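Long-range contacts in endoglucanase, family GH5 (Zobellia galactanivorans, PDB 6GL2), which probably hydrolyses hemicelluloses such as mixed-linked glucan, as an endoglucanase of glycoside hydrolase family 5: residues 49-54 against 93-98; 115-120 against 173-178; 250-255 against 292-297. All coordinates share one frame; numbering follows the deposited sequence. Where two conformers were deposited one is given.

Contact 1: residues 49-54 against 93-98; sequences AMIDEI and NFALEN
Asn98 reaches from segment 93-98 to Asp52 on helix 48-57. Its ND2 gives a hydrogen bond of 2.9 Å to Asp52 OD1. The bond is nearly straight, with an N-H...O angle of 172°. It lies in the amide plane and uses the anti lone pair of the carboxylate oxygen. The two flat groups are turned 67° apart. The same ND2 also donates to the backbone O of Phe94, 2.9 Å away. These two bonds grip the nitrogen and should hold the amide against rotation. Asp52 CG lies beside the backbone N, chi1 -72°, and from there OD1 meets ND2. OD1 also forms a salt bridge with Lys48, which probably balances the carboxylate charge.

Beside this polar pair Ile51 makes the apolar part of the contact with both branches. CG2, anti to the backbone N, meets Ala95 CA at 3.8 Å. CG1, beside the backbone N, meets Phe94 CB at 3.9 Å. The side chains of Ile51 and Phe94 cross at about a right angle, and CG1 comes obliquely to the ring.

The contact joins helix 48-57 to the C-terminal part of helix 82-96 and Asn98. These are consecutive helices of the TIM barrel, with strand 61-64 between them in the chain and strand 101-105 following.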
loop_
_atom_site.group_PDB
_atom_site.type_symbol
_atom_site.label_atom_id
_atom_site.label_comp_id
_atom_site.label_asym_id
_atom_site.label_seq_id
_atom_site.Cartn_x
_atom_site.Cartn_y
_atom_site.Cartn_z
ATOM N N ALA A 49 6.294 -19.261 8.335
ATOM C CA ALA A 49 7.162 -18.995 9.428
ATOM C C ALA A 49 7.631 -17.538 9.505
ATOM O O ALA A 49 7.758 -16.924 10.548
ATOM C CB ALA A 49 8.376 -19.968 9.415
ATOM N N MET A 50 7.832 -16.911 8.338
ATOM C CA MET A 50 8.104 -15.506 8.270
ATOM C C MET A 50 6.941 -14.664 8.739
ATOM O O MET A 50 7.110 -13.789 9.566
ATOM C CB MET A 50 8.524 -15.064 6.859
ATOM C CG MET A 50 9.801 -15.698 6.384
ATOM S SD MET A 50 10.026 -15.414 4.584
ATOM C CE MET A 50 11.312 -16.626 4.157
ATOM N N ILE A 51 5.816 -14.903 8.102
ATOM C CA ILE A 51 4.630 -14.136 8.504
ATOM C C ILE A 51 4.248 -14.296 9.950
ATOM O O ILE A 51 3.833 -13.339 10.633
ATOM C CB ILE A 51 3.474 -14.471 7.551
ATOM C CG1 ILE A 51 3.842 -14.219 6.086
ATOM C CG2 ILE A 51 2.231 -13.663 7.989
ATOM C CD1 ILE A 51 4.441 -12.846 5.794
ATOM N N ASP A 52 4.460 -15.489 10.521
ATOM C CA ASP A 52 4.217 -15.715 11.923
ATOM C C ASP A 52 5.005 -14.741 12.801
ATOM O O ASP A 52 4.445 -14.228 13.776
ATOM C CB ASP A 52 4.703 -17.153 12.348
ATOM C CG ASP A 52 3.814 -18.244 11.815
ATOM O OD1 ASP A 52 2.683 -18.069 11.334
ATOM O OD2 ASP A 52 4.331 -19.418 11.846
ATOM N N GLU A 53 6.246 -14.440 12.434
ATOM C CA GLU A 53 7.018 -13.518 13.233
ATOM C C GLU A 53 6.462 -12.095 13.148
ATOM O O GLU A 53 6.519 -11.307 14.120
ATOM C CB GLU A 53 8.447 -13.462 12.805
ATOM C CG GLU A 53 9.157 -14.786 13.077
ATOM C CD GLU A 53 9.041 -15.245 14.533
ATOM O OE1 GLU A 53 9.212 -14.405 15.437
ATOM O OE2 GLU A 53 8.790 -16.445 14.774
ATOM N N ILE A 54 5.968 -11.702 11.991
ATOM C CA ILE A 54 5.338 -10.358 11.805
ATOM C C ILE A 54 4.175 -10.253 12.766
ATOM O O ILE A 54 3.972 -9.223 13.454
ATOM C CB ILE A 54 4.917 -10.147 10.348
ATOM C CG1 ILE A 54 6.120 -10.384 9.385
ATOM C CG2 ILE A 54 4.355 -8.727 10.148
ATOM C CD1 ILE A 54 7.341 -9.563 9.634
ATOM N N ASN A 93 -3.148 -16.221 2.927
ATOM C CA ASN A 93 -3.612 -17.154 3.981
ATOM C C ASN A 93 -2.662 -17.276 5.098
ATOM O O ASN A 93 -3.119 -17.378 6.241
ATOM C CB ASN A 93 -3.933 -18.539 3.397
ATOM C CG ASN A 93 -5.295 -18.521 2.823
ATOM O OD1 ASN A 93 -5.477 -18.402 1.686
ATOM N ND2 ASN A 93 -6.301 -18.367 3.697
ATOM N N PHE A 94 -1.358 -17.143 4.897
ATOM C CA PHE A 94 -0.397 -17.150 6.008
ATOM C C PHE A 94 -0.793 -16.037 6.996
ATOM O O PHE A 94 -0.705 -16.199 8.222
ATOM C CB PHE A 94 1.018 -16.887 5.615
ATOM C CG PHE A 94 1.659 -17.888 4.686
ATOM C CD1 PHE A 94 1.272 -19.185 4.590
ATOM C CD2 PHE A 94 2.724 -17.473 3.901
ATOM C CE1 PHE A 94 1.938 -20.104 3.706
ATOM C CE2 PHE A 94 3.335 -18.354 3.038
ATOM C CZ PHE A 94 2.926 -19.604 3.007
ATOM N N ALA A 95 -1.072 -14.860 6.502
ATOM C CA ALA A 95 -1.495 -13.689 7.277
ATOM C C ALA A 95 -2.851 -13.864 7.924
ATOM O O ALA A 95 -3.067 -13.609 9.124
ATOM C CB ALA A 95 -1.406 -12.426 6.470
ATOM N N LEU A 96 -3.820 -14.262 7.107
ATOM C CA LEU A 96 -5.170 -14.444 7.628
ATOM C C LEU A 96 -5.237 -15.448 8.725
ATOM O O LEU A 96 -5.957 -15.242 9.741
ATOM C CB LEU A 96 -6.189 -14.839 6.512
ATOM C CG LEU A 96 -6.401 -13.748 5.443
ATOM C CD1 LEU A 96 -7.081 -14.365 4.181
ATOM C CD2 LEU A 96 -7.172 -12.501 5.972
ATOM N N GLU A 97 -4.486 -16.516 8.648
ATOM C CA GLU A 97 -4.350 -17.572 9.713
ATOM C C GLU A 97 -3.780 -17.060 10.991
ATOM O O GLU A 97 -3.958 -17.669 12.067
ATOM C CB GLU A 97 -3.476 -18.717 9.209
ATOM C CG GLU A 97 -4.169 -19.568 8.157
ATOM C CD GLU A 97 -3.268 -20.339 7.252
ATOM O OE1 GLU A 97 -2.053 -20.427 7.511
ATOM O OE2 GLU A 97 -3.884 -20.844 6.266
ATOM N N ASN A 98 -3.044 -15.940 10.949
ATOM C CA ASN A 98 -2.465 -15.233 12.038
ATOM C C ASN A 98 -3.399 -14.148 12.561
ATOM O O ASN A 98 -2.952 -13.285 13.313
ATOM C CB ASN A 98 -1.090 -14.676 11.672
ATOM C CG ASN A 98 0.024 -15.660 11.872
ATOM O OD1 ASN A 98 0.425 -15.975 13.025
ATOM N ND2 ASN A 98 0.590 -16.187 10.800
#

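Contact 2: residues 115-120 against 173-178; sequences PTYEKA and VNQYHQ
Tyr176 pushes its ring from helix 167-186 toward the start of helix 117-137, two successive outer helices of the TIM barrel. The phenol end meets two residues of 115-120. Its OH lies 3.2 Å from Ala120 CA, which sits at the ring edge and near the ring plane. Ala120 CB is 4.0 Å from Tyr176 CE1. On the other side of the ring, Tyr176 CE2 is 3.7 Å from Pro115 CA, an oblique approach. Pro115 also turns CB to Val173, 3.7 Å from CG2. That methyl lies anti to the carbonyl carbon of Val173, beside the backbone N, while CG1 is anti to the N (chi1 168°). Tyr117 CE1 and Gln175 NE2 add a looser contact at 4.4 Å.

The next shell holds these groups in place. Tyr176 OH is hydrogen-bonded to the backbone O of Leu114, just before Pro115, which ties down the ring's polar tip, while Val123, Lys124 and Leu127 of helix 117-137 also touch the Tyr176 side chain. Gln175 OE1 takes a hydrogen bond from Lys124 NZ, a polar tie between the two helices. Glu168 OE2 accepts from Tyr117 N, in the first turn of helix 117-137.

Thr116 stands at the N-cap of this helix. Its OG1 accepts from Lys119 N at 3.2 Å, with an N-H...O angle of 150°.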
loop_
_atom_site.group_PDB
_atom_site.type_symbol
_atom_site.label_atom_id
_atom_site.label_comp_id
_atom_site.label_asym_id
_atom_site.label_seq_id
_atom_site.Cartn_x
_atom_site.Cartn_y
_atom_site.Cartn_z
ATOM N N PRO A 115 -0.748 6.747 -17.214
ATOM C CA PRO A 115 -1.835 7.696 -17.048
ATOM C C PRO A 115 -1.739 8.862 -18.075
ATOM O O PRO A 115 -1.449 10.015 -17.704
ATOM C CB PRO A 115 -1.711 8.124 -15.602
ATOM C CG PRO A 115 -0.264 8.096 -15.375
ATOM C CD PRO A 115 0.301 6.954 -16.210
ATOM N N THR A 116 -2.017 8.535 -19.335
ATOM C CA THR A 116 -2.112 9.545 -20.409
ATOM C C THR A 116 -3.381 9.255 -21.169
ATOM O O THR A 116 -3.864 8.124 -21.219
ATOM C CB THR A 116 -0.915 9.449 -21.395
ATOM O OG1 THR A 116 -1.031 8.247 -22.125
ATOM C CG2 THR A 116 0.479 9.484 -20.637
ATOM N N TYR A 117 -3.970 10.324 -21.773
ATOM C CA TYR A 117 -5.214 10.125 -22.608
ATOM C C TYR A 117 -4.930 9.167 -23.753
ATOM O O TYR A 117 -5.818 8.405 -24.119
ATOM C CB TYR A 117 -5.826 11.439 -23.073
ATOM C CG TYR A 117 -6.276 12.337 -21.959
ATOM C CD1 TYR A 117 -6.959 11.819 -20.865
ATOM C CD2 TYR A 117 -6.052 13.698 -21.978
ATOM C CE1 TYR A 117 -7.382 12.633 -19.842
ATOM C CE2 TYR A 117 -6.506 14.527 -20.916
ATOM C CZ TYR A 117 -7.162 13.968 -19.876
ATOM O OH TYR A 117 -7.647 14.673 -18.764
ATOM N N GLU A 118 -3.741 9.209 -24.314
ATOM C CA GLU A 118 -3.299 8.372 -25.437
ATOM C C GLU A 118 -3.442 6.902 -25.073
ATOM O O GLU A 118 -3.846 6.081 -25.898
ATOM C CB GLU A 118 -1.852 8.634 -25.858
ATOM N N LYS A 119 -3.026 6.511 -23.855
ATOM C CA LYS A 119 -3.026 5.102 -23.458
ATOM C C LYS A 119 -4.239 4.714 -22.684
ATOM O O LYS A 119 -4.439 3.521 -22.483
ATOM C CB LYS A 119 -1.820 4.860 -22.582
ATOM C CG LYS A 119 -0.477 5.046 -23.278
ATOM C CD LYS A 119 -0.008 3.870 -24.085
ATOM C CE LYS A 119 1.536 3.827 -24.101
ATOM N NZ LYS A 119 2.164 2.823 -25.022
ATOM N N ALA A 120 -5.006 5.653 -22.169
ATOM C CA ALA A 120 -6.125 5.349 -21.263
ATOM C C ALA A 120 -7.062 4.307 -21.701
ATOM O O ALA A 120 -7.508 3.488 -20.911
ATOM C CB ALA A 120 -6.891 6.618 -20.843
ATOM N N VAL A 173 -5.562 8.733 -13.797
ATOM C CA VAL A 173 -5.548 7.900 -12.599
ATOM C C VAL A 173 -6.934 7.758 -12.005
ATOM O O VAL A 173 -7.334 6.644 -11.629
ATOM C CB VAL A 173 -4.526 8.412 -11.557
ATOM C CG1 VAL A 173 -4.753 7.705 -10.227
ATOM C CG2 VAL A 173 -3.144 8.167 -12.170
ATOM N N ASN A 174 -7.758 8.847 -11.861
ATOM C CA ASN A 174 -9.082 8.692 -11.399
ATOM C C ASN A 174 -9.892 7.716 -12.292
ATOM O O ASN A 174 -10.721 6.952 -11.736
ATOM C CB ASN A 174 -9.785 10.064 -11.298
ATOM C CG ASN A 174 -9.421 10.836 -10.016
ATOM O OD1 ASN A 174 -9.241 10.269 -8.915
ATOM N ND2 ASN A 174 -9.362 12.190 -10.158
ATOM N N GLN A 175 -9.714 7.809 -13.592
ATOM C CA GLN A 175 -10.449 6.876 -14.442
ATOM C C GLN A 175 -10.037 5.417 -14.210
ATOM O O GLN A 175 -10.888 4.520 -14.324
ATOM C CB GLN A 175 -10.234 7.214 -15.900
ATOM C CG GLN A 175 -10.905 8.535 -16.309
ATOM C CD GLN A 175 -10.714 8.844 -17.724
ATOM O OE1 GLN A 175 -10.619 8.006 -18.573
ATOM N NE2 GLN A 175 -10.571 10.149 -18.008
ATOM N N TYR A 176 -8.743 5.224 -13.936
ATOM C CA TYR A 176 -8.287 3.858 -13.717
ATOM C C TYR A 176 -8.810 3.303 -12.394
ATOM O O TYR A 176 -9.212 2.132 -12.323
ATOM C CB TYR A 176 -6.800 3.882 -13.675
ATOM C CG TYR A 176 -6.122 4.243 -14.992
ATOM C CD1 TYR A 176 -6.867 4.395 -16.134
ATOM C CD2 TYR A 176 -4.804 4.557 -15.081
ATOM C CE1 TYR A 176 -6.248 4.784 -17.324
ATOM C CE2 TYR A 176 -4.147 4.929 -16.231
ATOM C CZ TYR A 176 -4.925 5.093 -17.374
ATOM O OH TYR A 176 -4.284 5.478 -18.593
ATOM N N HIS A 177 -8.928 4.138 -11.380
ATOM C CA HIS A 177 -9.588 3.717 -10.150
ATOM C C HIS A 177 -11.042 3.410 -10.394
ATOM O O HIS A 177 -11.630 2.493 -9.775
ATOM C CB HIS A 177 -9.425 4.733 -9.040
ATOM C CG HIS A 177 -8.040 4.714 -8.412
ATOM N ND1 HIS A 177 -7.472 3.534 -7.893
ATOM C CD2 HIS A 177 -7.119 5.704 -8.238
ATOM C CE1 HIS A 177 -6.346 3.857 -7.322
ATOM N NE2 HIS A 177 -6.078 5.165 -7.558
ATOM N N GLN A 178 -11.684 4.222 -11.225
ATOM C CA GLN A 178 -13.119 3.989 -11.552
ATOM C C GLN A 178 -13.299 2.615 -12.190
ATOM O O GLN A 178 -14.190 1.881 -11.698
ATOM C CB GLN A 178 -13.633 5.120 -12.462
ATOM C CG GLN A 178 -15.107 4.967 -12.862
ATOM C CD GLN A 178 -16.103 5.326 -11.844
ATOM O OE1 GLN A 178 -17.111 4.564 -11.656
ATOM N NE2 GLN A 178 -15.906 6.414 -11.164
#

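Contact 3: residues 250-255 against 292-297; sequences TALLAE and EFYARA
Segments 250-255 and 292-297, on helices 246-266 and 284-301, run in roughly the same direction, with a signed crossing angle of -31°. Their axes come within 10.7 Å. The nearest CA pair is Leu253 and Ala297, 7.0 Å apart. Side chains therefore bridge the gap, and the contact between the two segments is apolar.

Leu252 divides its methyls between two rings. Its CG is anti to the backbone N, chi1 180°, and from there the two methyls reach them. CD1 meets Tyr294 CD2 at 3.7 Å and approaches that ring obliquely. CD2 lies 3.8 Å from Phe293 CD2, at the edge of the ring and near its plane. The Leu252 and Tyr294 side chains cross at about a right angle, whereas Leu252 and Phe293 slide past each other in opposite directions.

Leu253 CD2 touches both Phe293 and Ala297. It is 3.7 Å from Phe293 CE2 and 3.7 Å from Ala297 CB. An alanine in place of Leu253 would probably open a gap beside the Phe293 ring and leave Ala297 CB without the Leu253 CD2 methyl.

Tyr294 OH is hydrogen-bonded to Ser228 O, and its ring stacks with Trp276. Trp243 meets the Phe293 ring and also touches Leu252. The side chain of Leu252 is about 6 Å from that of Asp248, a magnesium ligand in a structure of this protein, although no metal is bound here. Near-parallel packing of consecutive outer helices, with strand 271-276 between them in the chain, is typical of the beta-alpha-beta-alpha repeat of a TIM barrel.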
loop_
_atom_site.group_PDB
_atom_site.type_symbol
_atom_site.label_atom_id
_atom_site.label_comp_id
_atom_site.label_asym_id
_atom_site.label_seq_id
_atom_site.Cartn_x
_atom_site.Cartn_y
_atom_site.Cartn_z
ATOM N N THR A 250 7.218 19.377 14.277
ATOM C CA THR A 250 6.238 20.277 13.683
ATOM C C THR A 250 5.973 20.064 12.160
ATOM O O THR A 250 4.799 20.057 11.757
ATOM C CB THR A 250 6.659 21.776 13.968
ATOM O OG1 THR A 250 6.729 21.975 15.390
ATOM C CG2 THR A 250 5.704 22.757 13.334
ATOM N N ALA A 251 7.019 19.903 11.366
ATOM C CA ALA A 251 6.868 19.669 9.961
ATOM C C ALA A 251 6.148 18.339 9.683
ATOM O O ALA A 251 5.271 18.297 8.831
ATOM C CB ALA A 251 8.166 19.724 9.247
ATOM N N LEU A 252 6.448 17.313 10.457
ATOM C CA LEU A 252 5.761 16.020 10.247
ATOM C C LEU A 252 4.308 16.044 10.685
ATOM O O LEU A 252 3.415 15.566 10.014
ATOM C CB LEU A 252 6.568 14.935 10.957
ATOM C CG LEU A 252 6.034 13.523 10.871
ATOM C CD1 LEU A 252 5.610 13.045 9.481
ATOM C CD2 LEU A 252 6.996 12.586 11.512
ATOM N N LEU A 253 4.018 16.768 11.764
ATOM C CA LEU A 253 2.673 16.879 12.212
ATOM C C LEU A 253 1.883 17.739 11.178
ATOM O O LEU A 253 0.688 17.493 10.950
ATOM C CB LEU A 253 2.549 17.507 13.604
ATOM C CG LEU A 253 3.092 16.697 14.745
ATOM C CD1 LEU A 253 2.716 17.409 16.046
ATOM C CD2 LEU A 253 2.457 15.282 14.711
ATOM N N ALA A 254 2.521 18.731 10.536
ATOM C CA ALA A 254 1.827 19.543 9.559
ATOM C C ALA A 254 1.448 18.689 8.357
ATOM O O ALA A 254 0.401 18.826 7.776
ATOM C CB ALA A 254 2.686 20.716 9.086
ATOM N N GLU A 255 2.361 17.805 7.922
ATOM C CA GLU A 255 2.080 16.824 6.839
ATOM C C GLU A 255 0.879 15.967 7.179
ATOM O O GLU A 255 -0.060 15.819 6.387
ATOM C CB GLU A 255 3.373 16.006 6.595
ATOM C CG GLU A 255 3.242 14.760 5.726
ATOM C CD GLU A 255 3.035 15.064 4.289
ATOM O OE1 GLU A 255 2.836 14.072 3.496
ATOM O OE2 GLU A 255 2.989 16.275 3.826
ATOM N N GLU A 292 9.060 6.060 16.114
ATOM C CA GLU A 292 8.196 6.223 17.293
ATOM C C GLU A 292 7.198 7.384 17.106
ATOM O O GLU A 292 6.020 7.275 17.376
ATOM C CB GLU A 292 9.109 6.540 18.526
ATOM C CG GLU A 292 9.840 5.353 19.188
ATOM C CD GLU A 292 10.885 5.719 20.210
ATOM O OE1 GLU A 292 11.243 6.926 20.288
ATOM O OE2 GLU A 292 11.400 4.780 20.909
ATOM N N PHE A 293 7.755 8.514 16.653
ATOM C CA PHE A 293 6.970 9.770 16.550
ATOM C C PHE A 293 5.919 9.702 15.418
ATOM O O PHE A 293 4.775 10.026 15.536
ATOM C CB PHE A 293 7.883 10.945 16.295
ATOM C CG PHE A 293 7.181 12.284 16.399
ATOM C CD1 PHE A 293 7.030 12.981 17.631
ATOM C CD2 PHE A 293 6.573 12.841 15.286
ATOM C CE1 PHE A 293 6.381 14.203 17.680
ATOM C CE2 PHE A 293 5.889 14.094 15.359
ATOM C CZ PHE A 293 5.790 14.754 16.558
ATOM N N TYR A 294 6.411 9.150 14.297
ATOM C CA TYR A 294 5.525 9.025 13.113
ATOM C C TYR A 294 4.318 8.150 13.440
ATOM O O TYR A 294 3.183 8.426 13.133
ATOM C CB TYR A 294 6.428 8.556 11.923
ATOM C CG TYR A 294 5.758 8.625 10.539
ATOM C CD1 TYR A 294 4.668 7.826 10.256
ATOM C CD2 TYR A 294 6.257 9.417 9.532
ATOM C CE1 TYR A 294 4.044 7.853 9.032
ATOM C CE2 TYR A 294 5.634 9.463 8.295
ATOM C CZ TYR A 294 4.531 8.617 8.012
ATOM O OH TYR A 294 3.902 8.663 6.790
ATOM N N ALA A 295 4.649 6.930 13.964
ATOM C CA ALA A 295 3.626 5.943 14.209
ATOM C C ALA A 295 2.596 6.500 15.254
ATOM O O ALA A 295 1.381 6.353 15.092
ATOM C CB ALA A 295 4.217 4.611 14.671
ATOM N N ARG A 296 3.098 7.135 16.307
ATOM C CA ARG A 296 2.250 7.747 17.360
ATOM C C ARG A 296 1.348 8.807 16.692
ATOM O O ARG A 296 0.179 8.866 16.958
ATOM C CB ARG A 296 3.107 8.331 18.489
ATOM C CG ARG A 296 2.411 9.296 19.471
ATOM C CD ARG A 296 3.391 9.916 20.503
ATOM N NE ARG A 296 2.640 10.621 21.554
ATOM C CZ ARG A 296 2.317 10.102 22.744
ATOM N NH1 ARG A 296 2.819 8.960 23.146
ATOM N NH2 ARG A 296 1.573 10.817 23.579
ATOM N N ALA A 297 1.927 9.626 15.810
ATOM C CA ALA A 297 1.196 10.725 15.174
ATOM C C ALA A 297 0.055 10.190 14.296
ATOM O O ALA A 297 -1.056 10.665 14.248
ATOM C CB ALA A 297 2.094 11.644 14.428
#

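All three contacts join helices on the outside of one eight-stranded parallel barrel. They follow in series along the chain, each closing before the next opens. Contact 1 pairs helices 48-57 and 82-96, contact 2 helices 117-137 and 167-186, and contact 3 helices 246-266 and 284-301. One barrel strand falls between the partners in each case: 61-64, 145-148 and 271-276. The centres of contacts 1 and 2 are about 35 Å apart, on opposite sides of the chain's centre. The centre of contact 3 is about 29 Å from that of contact 1 and about 33 Å from that of contact 2. None touches another. Each joins helices that are successive in the chain, at separate places around the barrel.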